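Local coordinates for protein putative Scyalone Dehydratase (Novosphingobium aromaticivorans DSM 12444, PDB 3EF8) that is probably a dehydratase of the scytalone dehydratase type, a lyase with an NTF2-like fold, although its natural substrate is not known, at residues T70-S75 with S91-I96; I107-Y112 with T132-D137. One frame throughout, in Å; residues are numbered along the deposited sequence.

Interaction 1: T70-S75 with S91-I96; sequences TSHHNS and SVVLAI
His73 CG (chi1 -54°) and Ile96 CG1 (chi1 -56°) both stand anti to the carbonyl carbon, beside the backbone N, on the same face of the antiparallel pair. The two side chains cross obliquely, and Ile96 CD1 ends 3.7 Å from His73 CD2. What fixes the rotation of the imidazole is a polar mate two residues back on the same face of the strand: His73 NE2 lies 2.7 Å from Ser71 OG in a hydrogen bond that either could donate. Leu94 O sits at the edge of the same ring and accepts one of the two backbone bonds of that pair, from His73 N at 2.9 Å. Three such hydrogen-bonded pairs, Ser71 with Ile96, His73 with Leu94 and Ser75 with Val92, zip 70-75 to 91-96.

On the other face His72 rests against Ala95, whose CB is 3.5 Å from His72 NE2. Further along, a water links three polar groups of the two strands: it accepts from Asn74 ND2 at 2.8 Å and donates to Ser91 OG at 2.7 Å and to Val92 O, while Asn74 OD1 bonds to Ser21.

The two faces differ in chemistry. Ser71, His73, Leu94 and Ile96 pack against other subunits, including Val92 of the second subunit on His73. His72 and Asn74 turn toward helix 3-25, where Asp25 OD1 bonds to both His72 ND1 and Thr70 OG1. This would probably hold the imidazole in one orientation, and a histidine paired with an aspartate recalls scytalone dehydratase, a likeness from which any role here is only inferred.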
loop_
_atom_site.group_PDB
_atom_site.type_symbol
_atom_site.label_atom_id
_atom_site.label_comp_id
_atom_site.label_asym_id
_atom_site.label_seq_id
_atom_site.Cartn_x
_atom_site.Cartn_y
_atom_site.Cartn_z
ATOM N N THR A 70 -1.387 6.638 -15.540
ATOM C CA THR A 70 -1.272 5.397 -14.766
ATOM C C THR A 70 -1.086 5.759 -13.295
ATOM O O THR A 70 -0.625 6.846 -12.939
ATOM C CB THR A 70 -0.093 4.496 -15.229
ATOM O OG1 THR A 70 1.142 5.167 -15.075
ATOM C CG2 THR A 70 -0.161 4.091 -16.681
ATOM N N SER A 71 -1.454 4.813 -12.433
ATOM C CA SER A 71 -1.214 4.943 -11.020
ATOM C C SER A 71 -0.711 3.611 -10.472
ATOM O O SER A 71 -1.364 2.606 -10.624
ATOM C CB SER A 71 -2.505 5.343 -10.318
ATOM O OG SER A 71 -2.279 5.733 -8.980
ATOM N N HIS A 72 0.480 3.649 -9.871
ATOM C CA HIS A 72 1.102 2.463 -9.311
ATOM C C HIS A 72 1.209 2.590 -7.797
ATOM O O HIS A 72 1.695 3.550 -7.246
ATOM C CB HIS A 72 2.493 2.272 -9.894
ATOM C CG HIS A 72 2.498 1.820 -11.301
ATOM N ND1 HIS A 72 2.178 2.654 -12.359
ATOM C CD2 HIS A 72 2.714 0.597 -11.840
ATOM C CE1 HIS A 72 2.197 1.956 -13.484
ATOM N NE2 HIS A 72 2.541 0.708 -13.206
ATOM N N HIS A 73 0.717 1.541 -7.158
ATOM C CA HIS A 73 0.638 1.433 -5.716
ATOM C C HIS A 73 1.411 0.174 -5.336
ATOM O O HIS A 73 0.980 -0.940 -5.615
ATOM C CB HIS A 73 -0.842 1.287 -5.297
ATOM C CG HIS A 73 -1.715 2.379 -5.846
ATOM N ND1 HIS A 73 -2.200 3.400 -5.050
ATOM C CD2 HIS A 73 -2.111 2.652 -7.113
ATOM C CE1 HIS A 73 -2.858 4.260 -5.830
ATOM N NE2 HIS A 73 -2.800 3.841 -7.079
ATOM N N ASN A 74 2.539 0.346 -4.657
ATOM C CA ASN A 74 3.464 -0.735 -4.359
ATOM C C ASN A 74 3.480 -0.970 -2.889
ATOM O O ASN A 74 3.695 -0.010 -2.125
ATOM C CB ASN A 74 4.861 -0.337 -4.801
ATOM C CG ASN A 74 4.919 -0.016 -6.273
ATOM O OD1 ASN A 74 4.700 1.127 -6.713
ATOM N ND2 ASN A 74 5.241 -1.034 -7.064
ATOM N N SER A 75 3.249 -2.211 -2.481
ATOM C CA SER A 75 3.096 -2.531 -1.078
ATOM C C SER A 75 3.664 -3.920 -0.805
ATOM O O SER A 75 4.123 -4.629 -1.714
ATOM C CB SER A 75 1.614 -2.513 -0.675
ATOM O OG SER A 75 0.873 -3.525 -1.309
ATOM N N SER A 91 7.348 -8.197 -3.831
ATOM C CA SER A 91 6.377 -7.157 -3.498
ATOM C C SER A 91 5.103 -7.313 -4.302
ATOM O O SER A 91 5.012 -8.140 -5.207
ATOM C CB SER A 91 6.931 -5.772 -3.739
ATOM O OG SER A 91 7.231 -5.564 -5.124
ATOM N N VAL A 92 4.098 -6.583 -3.869
ATOM C CA VAL A 92 2.783 -6.558 -4.513
ATOM C C VAL A 92 2.568 -5.225 -5.191
ATOM O O VAL A 92 3.032 -4.181 -4.720
ATOM C CB VAL A 92 1.661 -6.838 -3.489
ATOM C CG1 VAL A 92 0.262 -6.639 -4.096
ATOM C CG2 VAL A 92 1.790 -8.248 -2.937
ATOM N N VAL A 93 1.926 -5.272 -6.363
ATOM C CA VAL A 93 1.595 -4.072 -7.123
ATOM C C VAL A 93 0.146 -4.058 -7.536
ATOM O O VAL A 93 -0.425 -5.074 -7.903
ATOM C CB VAL A 93 2.555 -3.870 -8.347
ATOM C CG1 VAL A 93 2.411 -4.991 -9.359
ATOM C CG2 VAL A 93 2.315 -2.534 -8.990
ATOM N N LEU A 94 -0.448 -2.878 -7.410
ATOM C CA LEU A 94 -1.738 -2.526 -7.987
ATOM C C LEU A 94 -1.432 -1.410 -9.002
ATOM O O LEU A 94 -0.918 -0.360 -8.648
ATOM C CB LEU A 94 -2.712 -2.020 -6.943
ATOM C CG LEU A 94 -4.069 -1.557 -7.434
ATOM C CD1 LEU A 94 -4.874 -2.726 -7.992
ATOM C CD2 LEU A 94 -4.804 -0.889 -6.241
ATOM N N ALA A 95 -1.736 -1.640 -10.280
ATOM C CA ALA A 95 -1.416 -0.684 -11.315
ATOM C C ALA A 95 -2.652 -0.425 -12.162
ATOM O O ALA A 95 -3.212 -1.352 -12.715
ATOM C CB ALA A 95 -0.243 -1.182 -12.189
ATOM N N ILE A 96 -3.078 0.845 -12.171
ATOM C CA ILE A 96 -4.298 1.239 -12.907
ATOM C C ILE A 96 -3.863 2.049 -14.116
ATOM O O ILE A 96 -3.063 2.920 -14.030
ATOM C CB ILE A 96 -5.241 2.036 -12.030
ATOM C CG1 ILE A 96 -5.622 1.259 -10.742
ATOM C CG2 ILE A 96 -6.542 2.371 -12.812
ATOM C CD1 ILE A 96 -4.642 1.523 -9.559
HETATM O O HOH W 1 5.567 -3.536 -5.744
#

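Interaction 2: I107-Y112 with T132-D137; sequences ILYGQY and TTMTTD
Tyr109 meets the strand 132-136 with the side of its ring: CG stands beside the backbone N (chi1 -53°), and CD2 comes to 3.7 Å from CG of Met134, a selenomethionine in this crystal, modelled in two conformers. CE2 of the ring is 3.9 Å from Thr136 OG1, which lies at the ring edge near its plane. One ring face is covered from within its own strand by Ile107 CG2, offset toward the rim. This is the dense part of the contact. On the reverse face Leu108 CD1 touches the methyls of two threonines, both on the same side of it, 3.8 Å from Thr132 CG2 and nearly as close to Thr135 CG2.

The backbone is less regular. Thr133 and Met134 both face Tyr109 in a classic beta bulge, and Tyr109 O takes both their amides, Thr133 N at 2.9 Å but bent (130° at the hydrogen) and Met134 N at 3.3 Å and straighter. Beside the bulge the contact is looser: Gln111 CG meets the hydroxyl of Thr133, and a water 2.8 Å from Thr133 OG1 gives a weak bond to Gly110 O. At the far end another water joins Tyr109 OH (2.8 Å) to Thr136 OG1 (2.7 Å). An alanine in place of Tyr109 would probably open a gap beside Met134 and Ile107 and leave that water without its phenolic mate.

Ile96 of the third subunit covers Tyr109 and Met134, and Arg98 of the third subunit bonds to Thr135 O and weakly to Thr136 OG1. Tyr109 also packs on Leu94, since strand 106-119 lies between strands 122-136 and 86-99.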
loop_
_atom_site.group_PDB
_atom_site.type_symbol
_atom_site.label_atom_id
_atom_site.label_comp_id
_atom_site.label_asym_id
_atom_site.label_seq_id
_atom_site.Cartn_x
_atom_site.Cartn_y
_atom_site.Cartn_z
ATOM N N ILE A 107 -6.710 -2.795 -15.078
ATOM C CA ILE A 107 -6.136 -3.028 -13.752
ATOM C C ILE A 107 -5.257 -4.258 -13.753
ATOM O O ILE A 107 -5.683 -5.318 -14.181
ATOM C CB ILE A 107 -7.228 -3.252 -12.679
ATOM C CG1 ILE A 107 -8.409 -2.290 -12.847
ATOM C CG2 ILE A 107 -6.556 -3.209 -11.272
ATOM C CD1 ILE A 107 -8.106 -0.851 -12.731
ATOM N N LEU A 108 -4.020 -4.077 -13.245
ATOM C CA LEU A 108 -3.079 -5.156 -13.025
ATOM C C LEU A 108 -2.915 -5.349 -11.516
ATOM O O LEU A 108 -2.643 -4.406 -10.783
ATOM C CB LEU A 108 -1.707 -4.849 -13.645
ATOM C CG LEU A 108 -0.529 -5.698 -13.096
ATOM C CD1 LEU A 108 -0.788 -6.988 -13.708
ATOM C CD2 LEU A 108 0.827 -5.107 -13.549
ATOM N N TYR A 109 -3.120 -6.583 -11.094
ATOM C CA TYR A 109 -2.816 -7.050 -9.732
ATOM C C TYR A 109 -1.630 -7.972 -9.857
ATOM O O TYR A 109 -1.721 -8.993 -10.527
ATOM C CB TYR A 109 -3.971 -7.790 -9.117
ATOM C CG TYR A 109 -5.277 -7.058 -9.122
ATOM C CD1 TYR A 109 -5.650 -6.206 -8.092
ATOM C CD2 TYR A 109 -6.144 -7.225 -10.198
ATOM C CE1 TYR A 109 -6.876 -5.546 -8.106
ATOM C CE2 TYR A 109 -7.379 -6.611 -10.202
ATOM C CZ TYR A 109 -7.731 -5.762 -9.164
ATOM O OH TYR A 109 -8.970 -5.142 -9.173
ATOM N N GLY A 110 -0.488 -7.604 -9.285
ATOM C CA GLY A 110 0.709 -8.354 -9.573
ATOM C C GLY A 110 1.641 -8.527 -8.392
ATOM O O GLY A 110 1.404 -7.983 -7.297
ATOM N N GLN A 111 2.670 -9.297 -8.648
ATOM C CA GLN A 111 3.795 -9.503 -7.738
ATOM C C GLN A 111 5.066 -9.223 -8.489
ATOM O O GLN A 111 5.214 -9.689 -9.634
ATOM C CB GLN A 111 3.826 -10.954 -7.248
ATOM C CG GLN A 111 2.537 -11.441 -6.660
ATOM C CD GLN A 111 2.575 -12.950 -6.345
ATOM O OE1 GLN A 111 3.482 -13.655 -6.826
ATOM N NE2 GLN A 111 1.597 -13.440 -5.598
ATOM N N TYR A 112 5.994 -8.525 -7.888
ATOM C CA TYR A 112 7.313 -8.383 -8.441
ATOM C C TYR A 112 8.322 -9.191 -7.679
ATOM O O TYR A 112 8.404 -9.074 -6.472
ATOM C CB TYR A 112 7.763 -6.919 -8.439
ATOM C CG TYR A 112 7.395 -6.126 -9.644
ATOM C CD1 TYR A 112 7.985 -6.417 -10.848
ATOM C CD2 TYR A 112 6.514 -5.098 -9.570
ATOM C CE1 TYR A 112 7.728 -5.718 -11.977
ATOM C CE2 TYR A 112 6.227 -4.332 -10.757
ATOM C CZ TYR A 112 6.858 -4.672 -11.916
ATOM O OH TYR A 112 6.593 -3.989 -13.122
ATOM N N THR A 132 1.727 -12.089 -12.696
ATOM C CA THR A 132 0.424 -11.493 -12.782
ATOM C C THR A 132 -0.594 -12.334 -12.041
ATOM O O THR A 132 -0.909 -13.464 -12.390
ATOM C CB THR A 132 0.021 -11.271 -14.271
ATOM O OG1 THR A 132 0.950 -10.359 -14.870
ATOM C CG2 THR A 132 -1.353 -10.681 -14.383
ATOM N N THR A 133 -1.069 -11.794 -10.935
ATOM C CA THR A 133 -2.064 -12.439 -10.107
ATOM C C THR A 133 -3.392 -12.504 -10.794
ATOM O O THR A 133 -4.062 -13.531 -10.791
ATOM C CB THR A 133 -2.190 -11.661 -8.770
ATOM O OG1 THR A 133 -0.877 -11.510 -8.241
ATOM C CG2 THR A 133 -3.114 -12.357 -7.762
HETATM N N MSE A 134 -3.752 -11.389 -11.419
HETATM C CA MSE A 134 -4.922 -11.297 -12.257
HETATM C C MSE A 134 -4.985 -9.917 -12.818
HETATM O O MSE A 134 -4.241 -9.025 -12.415
HETATM C CB MSE A 134 -6.180 -11.626 -11.495
HETATM C CG MSE A 134 -6.321 -10.895 -10.239
HETATM SE SE MSE A 134 -7.403 -11.995 -9.049
HETATM C CE MSE A 134 -8.254 -10.550 -8.262
ATOM N N THR A 135 -5.887 -9.745 -13.780
ATOM C CA THR A 135 -6.091 -8.453 -14.437
ATOM C C THR A 135 -7.566 -8.215 -14.756
ATOM O O THR A 135 -8.385 -9.159 -14.813
ATOM C CB THR A 135 -5.298 -8.284 -15.739
ATOM O OG1 THR A 135 -5.841 -9.136 -16.763
ATOM C CG2 THR A 135 -3.844 -8.632 -15.562
ATOM N N THR A 136 -7.878 -6.945 -14.939
ATOM C CA THR A 136 -9.217 -6.534 -15.327
ATOM C C THR A 136 -9.166 -5.522 -16.426
ATOM O O THR A 136 -8.546 -4.464 -16.324
ATOM C CB THR A 136 -9.947 -5.926 -14.093
ATOM O OG1 THR A 136 -9.985 -6.931 -13.059
ATOM C CG2 THR A 136 -11.392 -5.493 -14.445
ATOM N N ASP A 137 -9.879 -5.864 -17.508
ATOM C CA ASP A 137 -10.023 -4.958 -18.656
ATOM C C ASP A 137 -8.672 -4.510 -19.192
ATOM O O ASP A 137 -8.516 -3.420 -19.731
ATOM C CB ASP A 137 -10.895 -3.769 -18.289
ATOM C CG ASP A 137 -12.344 -4.146 -18.043
ATOM O OD1 ASP A 137 -12.879 -5.005 -18.786
ATOM O OD2 ASP A 137 -12.967 -3.561 -17.167
HETATM O O HOH W 2 -11.050 -6.297 -10.668
HETATM O O HOH W 3 -0.963 -9.497 -6.325
#

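After helix 3-25, the short strands between 36 and 51 and the helices that follow, strand 67-81 runs out, turns and comes back as strand 86-99, so interaction 1 closes the hairpin of these two strands. The chain then returns as strand 106-119, turns again and leaves as strand 122-136, where interaction 2 closes the next one. The two neither nest nor cross: they follow in series, with centres about 9 Å apart. The joint between them is the middle pair of strands, where Val93 O and Gly110 N are 2.9 Å apart, probably hydrogen-bonded. Four consecutive strands thus form one antiparallel meander, and both contacts reach the third subunit.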